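Local coordinates for protein nucleoporin NUP116 (PDB 3NF5) that is probably a structural constituent of the nuclear pore complex, this chain being the C-terminal pore-targeting domain of a GLFG-family nucleoporin, at residues N43-K48 / R98-N103; D13-I18 / C66-F72; I33-L39 / D53-S58. One frame throughout, in Å; residues are numbered along the deposited sequence.

The three contacts sample one antiparallel sheet from within, from its edge and from the loops at its end. Along the chain the segments run 13-18, 33-39, 43-48, 53-58, 66-72, 98-103, so contact 3 falls within the span that contact 2 closes, while contact 1 crosses both. Contact 1 joins neighbouring inner strands 47-51 and 97-101. Contact 2, its centre about 11 Å away, sets an outermost strand, 16-19, against the segment entering strand 70-73; contacts 1 and 2 touch where K44 N lies 2.9 Å from N15 O. Contact 3, centred about 21 Å from contact 1 and 18 Å from contact 2, pairs the loops flanking hairpin 40-51. Together they knit distant parts of the pore-targeting domain.

Contact 1 of 3, residues N43-K48 / R98-N103; sequences NKQYGK and RISCYN
Y102 and K48 bury the most surface. Extended residues 98-101 run antiparallel to 47-48: K48 and S100 form a hydrogen-bonded pair, K48 N to S100 O at 2.9 Å and S100 N to K48 O at 3.0 Å, while G47 and C101 form the non-hydrogen-bonded pair, CA to CA 4.2 Å. Beyond, Y102 N donates to Y46 O at 3.0 Å. These are neighbouring inner strands of the six-stranded antiparallel sheet. The turn between strands 40-43 and 47-51 carries an Asx turn (Q45 N to N43 OD1, 3.0 Å) and a classic beta bulge at Y46 and G47. Y102, chi1 m, lays its ring face on G47 CA, a CH-pi contact 3.8 Å from the ring centroid. Glycine is required: at phi/psi 165/-179 a CB would jam against the preceding carbonyl. K48, chi1 p then t, passes its CG 3.6 Å from Y102 OH; its amine pairs with E50. A water lies within hydrogen-bonding distance of Y46 O (3.1 Å) and Y102 O (2.7 Å).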
loop_
_atom_site.group_PDB
_atom_site.type_symbol
_atom_site.label_atom_id
_atom_site.label_comp_id
_atom_site.label_asym_id
_atom_site.label_seq_id
_atom_site.Cartn_x
_atom_site.Cartn_y
_atom_site.Cartn_z
ATOM N N ASN A 43 -2.098 2.034 -5.449
ATOM C CA ASN A 43 -3.095 3.013 -5.726
ATOM C C ASN A 43 -2.288 4.219 -6.221
ATOM O O ASN A 43 -1.484 4.742 -5.499
ATOM C CB ASN A 43 -3.866 3.336 -4.465
ATOM C CG ASN A 43 -4.953 4.391 -4.717
ATOM O OD1 ASN A 43 -4.690 5.426 -5.383
ATOM N ND2 ASN A 43 -6.152 4.109 -4.269
ATOM N N LYS A 44 -2.491 4.632 -7.456
ATOM C CA LYS A 44 -1.653 5.625 -8.113
ATOM C C LYS A 44 -1.618 6.939 -7.374
ATOM O O LYS A 44 -0.611 7.637 -7.394
ATOM C CB LYS A 44 -2.164 5.915 -9.553
ATOM C CG LYS A 44 -1.986 4.760 -10.563
ATOM C CD LYS A 44 -0.608 4.759 -11.217
ATOM C CE LYS A 44 -0.409 3.567 -12.177
ATOM N NZ LYS A 44 -1.451 3.461 -13.286
ATOM N N GLN A 45 -2.729 7.279 -6.737
ATOM C CA GLN A 45 -2.855 8.519 -5.983
ATOM C C GLN A 45 -2.171 8.485 -4.602
ATOM O O GLN A 45 -1.701 9.530 -4.167
ATOM C CB GLN A 45 -4.334 8.886 -5.747
ATOM C CG GLN A 45 -5.095 9.477 -6.897
ATOM C CD GLN A 45 -6.218 10.352 -6.379
ATOM O OE1 GLN A 45 -6.055 11.576 -6.267
ATOM N NE2 GLN A 45 -7.306 9.723 -5.935
ATOM N N TYR A 46 -2.135 7.316 -3.916
ATOM C CA TYR A 46 -1.823 7.268 -2.471
ATOM C C TYR A 46 -0.668 6.379 -2.003
ATOM O O TYR A 46 -0.068 6.689 -0.986
ATOM C CB TYR A 46 -3.049 6.912 -1.674
ATOM C CG TYR A 46 -4.213 7.912 -1.834
ATOM C CD1 TYR A 46 -4.017 9.280 -1.637
ATOM C CD2 TYR A 46 -5.485 7.473 -2.198
ATOM C CE1 TYR A 46 -5.125 10.219 -1.832
ATOM C CE2 TYR A 46 -6.567 8.400 -2.420
ATOM C CZ TYR A 46 -6.370 9.753 -2.225
ATOM O OH TYR A 46 -7.471 10.646 -2.382
ATOM N N GLY A 47 -0.350 5.294 -2.709
ATOM C CA GLY A 47 0.782 4.459 -2.251
ATOM C C GLY A 47 0.766 3.113 -2.920
ATOM O O GLY A 47 -0.109 2.812 -3.735
ATOM N N LYS A 48 1.738 2.290 -2.545
ATOM C CA LYS A 48 1.806 0.924 -3.042
ATOM C C LYS A 48 2.514 0.004 -2.052
ATOM O O LYS A 48 3.304 0.432 -1.213
ATOM C CB LYS A 48 2.524 0.827 -4.370
ATOM C CG LYS A 48 3.968 1.336 -4.453
ATOM C CD LYS A 48 4.583 1.152 -5.844
ATOM C CE LYS A 48 5.954 1.844 -5.985
ATOM N NZ LYS A 48 6.546 1.452 -7.298
ATOM N N ARG A 98 7.899 -3.834 0.887
ATOM C CA ARG A 98 8.347 -2.460 0.888
ATOM C C ARG A 98 7.076 -1.723 0.560
ATOM O O ARG A 98 6.350 -2.043 -0.476
ATOM C CB ARG A 98 9.402 -2.200 -0.174
ATOM C CG ARG A 98 9.749 -0.745 -0.381
ATOM C CD ARG A 98 10.958 -0.503 -1.318
ATOM N NE ARG A 98 12.240 -0.977 -0.769
ATOM C CZ ARG A 98 12.943 -2.007 -1.225
ATOM N NH1 ARG A 98 12.536 -2.750 -2.273
ATOM N NH2 ARG A 98 14.074 -2.309 -0.604
ATOM N N ILE A 99 6.828 -0.733 1.412
ATOM C CA ILE A 99 5.639 0.144 1.277
ATOM C C ILE A 99 6.030 1.594 0.950
ATOM O O ILE A 99 6.963 2.154 1.544
ATOM C CB ILE A 99 4.809 0.030 2.551
ATOM C CG1 ILE A 99 4.394 -1.459 2.748
ATOM C CG2 ILE A 99 3.536 1.004 2.441
ATOM C CD1 ILE A 99 3.642 -1.823 3.968
ATOM N N SER A 100 5.380 2.180 -0.051
ATOM C CA SER A 100 5.598 3.583 -0.394
ATOM C C SER A 100 4.248 4.339 -0.198
ATOM O O SER A 100 3.233 3.863 -0.639
ATOM C CB SER A 100 6.070 3.739 -1.849
ATOM O OG SER A 100 7.258 2.971 -2.143
ATOM N N CYS A 101 4.288 5.462 0.503
ATOM C CA CYS A 101 3.116 6.363 0.744
ATOM C C CYS A 101 3.416 7.754 0.137
ATOM O O CYS A 101 4.522 8.306 0.306
ATOM C CB CYS A 101 2.883 6.489 2.213
ATOM S SG CYS A 101 2.445 4.991 3.054
ATOM N N TYR A 102 2.463 8.278 -0.644
ATOM C CA TYR A 102 2.698 9.477 -1.453
ATOM C C TYR A 102 2.059 10.670 -0.762
ATOM O O TYR A 102 1.107 10.508 -0.039
ATOM C CB TYR A 102 2.065 9.281 -2.850
ATOM C CG TYR A 102 2.483 8.027 -3.577
ATOM C CD1 TYR A 102 3.793 7.565 -3.532
ATOM C CD2 TYR A 102 1.593 7.377 -4.406
ATOM C CE1 TYR A 102 4.177 6.445 -4.265
ATOM C CE2 TYR A 102 1.947 6.257 -5.170
ATOM C CZ TYR A 102 3.220 5.780 -5.072
ATOM O OH TYR A 102 3.544 4.689 -5.825
ATOM N N ASN A 103 2.614 11.862 -0.983
ATOM C CA ASN A 103 2.076 13.119 -0.426
ATOM C C ASN A 103 1.863 13.098 1.064
ATOM O O ASN A 103 0.840 13.604 1.586
ATOM C CB ASN A 103 0.813 13.531 -1.210
ATOM C CG ASN A 103 1.125 13.659 -2.675
ATOM O OD1 ASN A 103 2.116 14.285 -3.006
ATOM N ND2 ASN A 103 0.401 12.981 -3.530
HETATM O O HOH W 1 -0.843 8.936 0.968
#

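Contact 2 of 3, residues D13-I18 / C66-F72; sequences DENYYI and CDDLVVF
A single tyrosine hydroxyl links two chain segments: Y16 OH accepts from F72 N at 3.2 Å and donates a weak hydrogen bond to D67 OD1 at 2.9 Å. The contact packs edge strand 16-19 of the six-stranded antiparallel sheet against the segment leading into strand 70-73 of the two-stranded sheet. The axes of 16-18 and 70-72 approach to 9.8 Å at their closest, with 140° between their directions, so the gap is spanned largely by the Y16 side chain. Within 13-18, D13 OD2 accepts from Y16 N at 3.1 Å, an Asx motif. Y16, chi1 m and chi2 -88°, extends its ring toward 66-72, with one face on C66 and D67 and the edge toward V71 and F72. D67, at phi/psi 66/27, places CB over that face, 3.8 Å from the Y16 ring centroid, in a CH-pi contact. N43 of strand 40-43 touches both Y16 and F72. C66 CB packs 3.9 Å from Y16 CD1, and farther on C66 SG lies 3.9 Å from I18 CB.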
loop_
_atom_site.group_PDB
_atom_site.type_symbol
_atom_site.label_atom_id
_atom_site.label_comp_id
_atom_site.label_asym_id
_atom_site.label_seq_id
_atom_site.Cartn_x
_atom_site.Cartn_y
_atom_site.Cartn_z
ATOM N N ASP A 13 -13.215 1.105 -11.042
ATOM C CA ASP A 13 -12.193 1.697 -10.221
ATOM C C ASP A 13 -11.076 2.300 -11.066
ATOM O O ASP A 13 -10.558 1.694 -12.003
ATOM C CB ASP A 13 -11.607 0.647 -9.272
ATOM C CG ASP A 13 -10.460 1.200 -8.426
ATOM O OD1 ASP A 13 -10.684 1.969 -7.418
ATOM O OD2 ASP A 13 -9.325 0.838 -8.797
ATOM N N GLU A 14 -10.742 3.523 -10.714
ATOM C CA GLU A 14 -9.567 4.192 -11.192
ATOM C C GLU A 14 -8.522 3.960 -10.073
ATOM O O GLU A 14 -8.820 3.510 -8.946
ATOM C CB GLU A 14 -9.901 5.701 -11.391
ATOM N N ASN A 15 -7.299 4.284 -10.342
ATOM C CA ASN A 15 -6.318 4.313 -9.247
ATOM C C ASN A 15 -5.678 2.965 -8.833
ATOM O O ASN A 15 -4.436 2.925 -8.777
ATOM C CB ASN A 15 -6.852 5.010 -7.986
ATOM C CG ASN A 15 -7.531 6.335 -8.274
ATOM O OD1 ASN A 15 -8.742 6.501 -8.008
ATOM N ND2 ASN A 15 -6.770 7.276 -8.810
ATOM N N TYR A 16 -6.446 1.902 -8.550
ATOM C CA TYR A 16 -5.791 0.630 -8.101
ATOM C C TYR A 16 -5.256 -0.154 -9.259
ATOM O O TYR A 16 -5.833 -0.186 -10.315
ATOM C CB TYR A 16 -6.692 -0.321 -7.287
ATOM C CG TYR A 16 -6.861 0.117 -5.888
ATOM C CD1 TYR A 16 -5.974 -0.275 -4.908
ATOM C CD2 TYR A 16 -7.906 0.960 -5.526
ATOM C CE1 TYR A 16 -6.112 0.119 -3.599
ATOM C CE2 TYR A 16 -8.014 1.435 -4.210
ATOM C CZ TYR A 16 -7.134 0.987 -3.256
ATOM O OH TYR A 16 -7.219 1.386 -1.947
ATOM N N TYR A 17 -4.190 -0.863 -8.986
ATOM C CA TYR A 17 -3.611 -1.756 -9.931
ATOM C C TYR A 17 -2.934 -2.892 -9.166
ATOM O O TYR A 17 -2.608 -2.752 -8.013
ATOM C CB TYR A 17 -2.631 -1.048 -10.866
ATOM C CG TYR A 17 -1.442 -0.451 -10.185
ATOM C CD1 TYR A 17 -0.241 -1.157 -10.081
ATOM C CD2 TYR A 17 -1.503 0.816 -9.604
ATOM C CE1 TYR A 17 0.870 -0.609 -9.439
ATOM C CE2 TYR A 17 -0.421 1.362 -8.984
ATOM C CZ TYR A 17 0.767 0.633 -8.892
ATOM O OH TYR A 17 1.828 1.164 -8.284
ATOM N N ILE A 18 -2.761 -4.010 -9.859
ATOM C CA ILE A 18 -2.082 -5.192 -9.299
ATOM C C ILE A 18 -1.213 -5.821 -10.392
ATOM O O ILE A 18 -1.668 -5.898 -11.533
ATOM C CB ILE A 18 -3.103 -6.188 -8.766
ATOM C CG1 ILE A 18 -2.451 -7.262 -7.909
ATOM C CG2 ILE A 18 -3.913 -6.830 -9.892
ATOM C CD1 ILE A 18 -3.492 -8.121 -7.121
ATOM N N CYS A 66 -7.157 -5.762 -4.129
ATOM C CA CYS A 66 -7.206 -4.288 -4.257
ATOM C C CYS A 66 -8.453 -3.684 -3.615
ATOM O O CYS A 66 -9.588 -4.081 -3.942
ATOM C CB CYS A 66 -7.236 -3.878 -5.722
ATOM S SG CYS A 66 -5.817 -4.355 -6.683
ATOM N N ASP A 67 -8.232 -2.708 -2.744
ATOM C CA ASP A 67 -9.286 -1.887 -2.087
ATOM C C ASP A 67 -10.234 -2.633 -1.116
ATOM O O ASP A 67 -11.364 -2.205 -0.853
ATOM C CB ASP A 67 -10.059 -1.090 -3.130
ATOM C CG ASP A 67 -10.586 0.253 -2.613
ATOM O OD1 ASP A 67 -10.032 0.907 -1.697
ATOM O OD2 ASP A 67 -11.572 0.670 -3.212
ATOM N N ASP A 68 -9.741 -3.716 -0.537
ATOM C CA ASP A 68 -10.394 -4.445 0.553
ATOM C C ASP A 68 -9.275 -4.996 1.467
ATOM O O ASP A 68 -9.070 -4.496 2.519
ATOM C CB ASP A 68 -11.300 -5.546 -0.017
ATOM C CG ASP A 68 -11.923 -6.439 1.035
ATOM O OD1 ASP A 68 -11.512 -6.351 2.222
ATOM O OD2 ASP A 68 -12.778 -7.304 0.656
ATOM N N LEU A 69 -8.506 -5.978 1.020
ATOM C CA LEU A 69 -7.366 -6.430 1.814
ATOM C C LEU A 69 -6.243 -5.365 1.880
ATOM O O LEU A 69 -5.561 -5.257 2.857
ATOM C CB LEU A 69 -6.764 -7.685 1.200
ATOM C CG LEU A 69 -7.643 -8.946 1.341
ATOM C CD1 LEU A 69 -6.831 -10.124 0.751
ATOM C CD2 LEU A 69 -7.978 -9.168 2.818
ATOM N N VAL A 70 -6.041 -4.646 0.794
ATOM C CA VAL A 70 -4.994 -3.642 0.677
ATOM C C VAL A 70 -5.683 -2.353 0.263
ATOM O O VAL A 70 -6.299 -2.299 -0.819
ATOM C CB VAL A 70 -3.911 -3.994 -0.373
ATOM C CG1 VAL A 70 -2.848 -2.877 -0.393
ATOM C CG2 VAL A 70 -3.252 -5.363 -0.081
ATOM N N VAL A 71 -5.568 -1.353 1.122
ATOM C CA VAL A 71 -6.222 -0.019 0.964
ATOM C C VAL A 71 -5.177 1.084 1.212
ATOM O O VAL A 71 -4.430 1.046 2.168
ATOM C CB VAL A 71 -7.456 0.129 1.932
ATOM C CG1 VAL A 71 -8.022 1.587 1.958
ATOM C CG2 VAL A 71 -8.591 -0.854 1.581
ATOM N N PHE A 72 -5.071 2.012 0.290
ATOM C CA PHE A 72 -4.242 3.227 0.441
ATOM C C PHE A 72 -5.197 4.413 0.370
ATOM O O PHE A 72 -6.019 4.474 -0.522
ATOM C CB PHE A 72 -3.253 3.306 -0.703
ATOM C CG PHE A 72 -2.212 2.254 -0.652
ATOM C CD1 PHE A 72 -1.128 2.396 0.193
ATOM C CD2 PHE A 72 -2.359 1.073 -1.400
ATOM C CE1 PHE A 72 -0.170 1.405 0.244
ATOM C CE2 PHE A 72 -1.390 0.096 -1.342
ATOM C CZ PHE A 72 -0.345 0.248 -0.529
#

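Contact 3 of 3, residues I33-L39 / D53-S58; sequences IQKVENL and DPVDLS
Two irregular loops that flank the hairpin of strands 40-43 and 47-51 come together here in a short antiparallel pairing, an example of backbone bonding that continues past the end of regular strands. The one beta bridge is the hydrogen-bonded pair V36 and V55, CA to CA 5.0 Å: V36 N donates to V55 O at 2.8 Å and V55 N to V36 O at 2.9 Å. Beside it, P54 CA makes a CA-H...O contact with V36 O at 3.3 Å. A third backbone bond, L57 N to I33 O at 2.8 Å, extends the pairing toward I33. Between these bonds the chain turns through Q34 and K35 (phi/psi -149/53 at K35), and Q34 CA comes 3.8 Å from D56 CA. At the V36/D53 end, a water accepts from L39 N (3.0 Å) and lies within hydrogen-bonding distance of V36 O (2.8 Å) and D53 O (3.0 Å).

Apolar side chains close one side of the pairing. L57, chi1 m and chi2 t, sets CB 3.9 Å from I33 CG1, CD1 4.1 Å from V36 CG2 and CD2 4.1 Å from L39 CD2; L39 CD2 also meets V55 CG1 at 4.0 Å. L25 of helix 22-27 packs on V36 and L57, and L93 on V55 and L39, extending this cluster into the domain. The S58 end is shaped by an Asx turn, S58 N donating to D56 OD1 at 2.9 Å. S58 OG donates to D56 OD1 at a very short 2.5 Å and lies 3.2 Å from Q34 CG.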
loop_
_atom_site.group_PDB
_atom_site.type_symbol
_atom_site.label_atom_id
_atom_site.label_comp_id
_atom_site.label_asym_id
_atom_site.label_seq_id
_atom_site.Cartn_x
_atom_site.Cartn_y
_atom_site.Cartn_z
ATOM N N ILE A 33 0.352 -20.515 -7.402
ATOM C CA ILE A 33 -0.401 -19.494 -6.638
ATOM C C ILE A 33 0.054 -19.426 -5.161
ATOM O O ILE A 33 -0.204 -18.416 -4.506
ATOM C CB ILE A 33 -1.934 -19.694 -6.765
ATOM C CG1 ILE A 33 -2.718 -18.437 -6.348
ATOM C CG2 ILE A 33 -2.417 -20.878 -5.933
ATOM C CD1 ILE A 33 -2.681 -17.249 -7.363
ATOM N N GLN A 34 0.739 -20.481 -4.661
ATOM C CA GLN A 34 1.333 -20.529 -3.343
ATOM C C GLN A 34 2.651 -19.762 -3.271
ATOM O O GLN A 34 3.161 -19.613 -2.207
ATOM C CB GLN A 34 1.563 -21.994 -2.839
ATOM C CG GLN A 34 0.331 -22.636 -2.424
ATOM C CD GLN A 34 0.334 -24.196 -2.305
ATOM O OE1 GLN A 34 -0.692 -24.747 -1.955
ATOM N NE2 GLN A 34 1.409 -24.874 -2.663
ATOM N N LYS A 35 3.186 -19.287 -4.391
ATOM C CA LYS A 35 4.525 -18.664 -4.400
ATOM C C LYS A 35 4.631 -17.559 -5.487
ATOM O O LYS A 35 5.542 -17.513 -6.305
ATOM C CB LYS A 35 5.632 -19.715 -4.495
ATOM C CG LYS A 35 5.542 -20.666 -5.721
ATOM C CD LYS A 35 6.899 -21.358 -5.979
ATOM C CE LYS A 35 7.548 -20.866 -7.300
ATOM N NZ LYS A 35 7.533 -19.357 -7.439
ATOM N N VAL A 36 3.688 -16.626 -5.446
ATOM C CA VAL A 36 3.664 -15.581 -6.414
ATOM C C VAL A 36 4.808 -14.607 -6.089
ATOM O O VAL A 36 4.903 -14.106 -4.983
ATOM C CB VAL A 36 2.306 -14.848 -6.431
ATOM C CG1 VAL A 36 2.415 -13.633 -7.390
ATOM C CG2 VAL A 36 1.221 -15.889 -6.829
ATOM N N GLU A 37 5.708 -14.417 -7.035
ATOM C CA GLU A 37 6.793 -13.448 -6.889
ATOM C C GLU A 37 6.511 -12.039 -7.407
ATOM O O GLU A 37 5.668 -11.831 -8.269
ATOM C CB GLU A 37 8.059 -13.993 -7.584
ATOM N N ASN A 38 7.228 -11.087 -6.847
ATOM C CA ASN A 38 7.145 -9.664 -7.202
ATOM C C ASN A 38 5.701 -9.162 -7.268
ATOM O O ASN A 38 5.372 -8.393 -8.205
ATOM C CB ASN A 38 7.841 -9.367 -8.547
ATOM C CG ASN A 38 9.324 -9.729 -8.502
ATOM O OD1 ASN A 38 9.898 -9.858 -7.427
ATOM N ND2 ASN A 38 9.928 -9.905 -9.655
ATOM N N LEU A 39 4.850 -9.648 -6.358
ATOM C CA LEU A 39 3.476 -9.090 -6.246
ATOM C C LEU A 39 3.515 -7.572 -5.832
ATOM O O LEU A 39 4.183 -7.160 -4.860
ATOM C CB LEU A 39 2.571 -9.898 -5.296
ATOM C CG LEU A 39 1.130 -9.448 -4.968
ATOM C CD1 LEU A 39 0.371 -9.640 -6.239
ATOM C CD2 LEU A 39 0.428 -10.212 -3.866
ATOM N N ASP A 53 9.127 -11.119 -0.545
ATOM C CA ASP A 53 9.168 -12.568 -0.656
ATOM C C ASP A 53 8.019 -13.098 -1.481
ATOM O O ASP A 53 6.992 -12.411 -1.593
ATOM C CB ASP A 53 9.079 -13.148 0.719
ATOM C CG ASP A 53 10.349 -12.884 1.569
ATOM O OD1 ASP A 53 11.492 -12.800 1.024
ATOM O OD2 ASP A 53 10.135 -12.714 2.791
ATOM N N PRO A 54 8.107 -14.369 -1.947
ATOM C CA PRO A 54 6.901 -15.039 -2.476
ATOM C C PRO A 54 5.664 -14.959 -1.564
ATOM O O PRO A 54 5.753 -15.158 -0.358
ATOM C CB PRO A 54 7.337 -16.490 -2.630
ATOM C CG PRO A 54 8.839 -16.462 -2.676
ATOM C CD PRO A 54 9.247 -15.305 -1.817
ATOM N N VAL A 55 4.500 -14.719 -2.166
ATOM C CA VAL A 55 3.236 -14.674 -1.465
ATOM C C VAL A 55 2.349 -15.897 -1.832
ATOM O O VAL A 55 2.292 -16.293 -2.995
ATOM C CB VAL A 55 2.600 -13.293 -1.779
ATOM C CG1 VAL A 55 1.282 -13.264 -1.472
ATOM C CG2 VAL A 55 3.377 -12.230 -0.949
ATOM N N ASP A 56 1.704 -16.495 -0.827
ATOM C CA ASP A 56 0.737 -17.580 -1.047
ATOM C C ASP A 56 -0.640 -16.990 -1.171
ATOM O O ASP A 56 -1.215 -16.567 -0.176
ATOM C CB ASP A 56 0.819 -18.558 0.150
ATOM C CG ASP A 56 -0.185 -19.676 0.071
ATOM O OD1 ASP A 56 -0.947 -19.741 -0.907
ATOM O OD2 ASP A 56 -0.209 -20.521 0.996
ATOM N N LEU A 57 -1.153 -16.862 -2.378
ATOM C CA LEU A 57 -2.522 -16.371 -2.568
ATOM C C LEU A 57 -3.645 -17.462 -2.611
ATOM O O LEU A 57 -4.779 -17.175 -3.075
ATOM C CB LEU A 57 -2.556 -15.510 -3.823
ATOM C CG LEU A 57 -1.635 -14.275 -3.895
ATOM C CD1 LEU A 57 -1.863 -13.630 -5.261
ATOM C CD2 LEU A 57 -2.006 -13.353 -2.749
ATOM N N SER A 58 -3.372 -18.692 -2.137
ATOM C CA SER A 58 -4.337 -19.780 -2.298
ATOM C C SER A 58 -5.585 -19.356 -1.596
ATOM O O SER A 58 -5.475 -18.849 -0.502
ATOM C CB SER A 58 -3.930 -21.095 -1.587
ATOM O OG SER A 58 -2.582 -21.425 -1.685
HETATM O O HOH W 2 5.505 -11.499 -4.066
#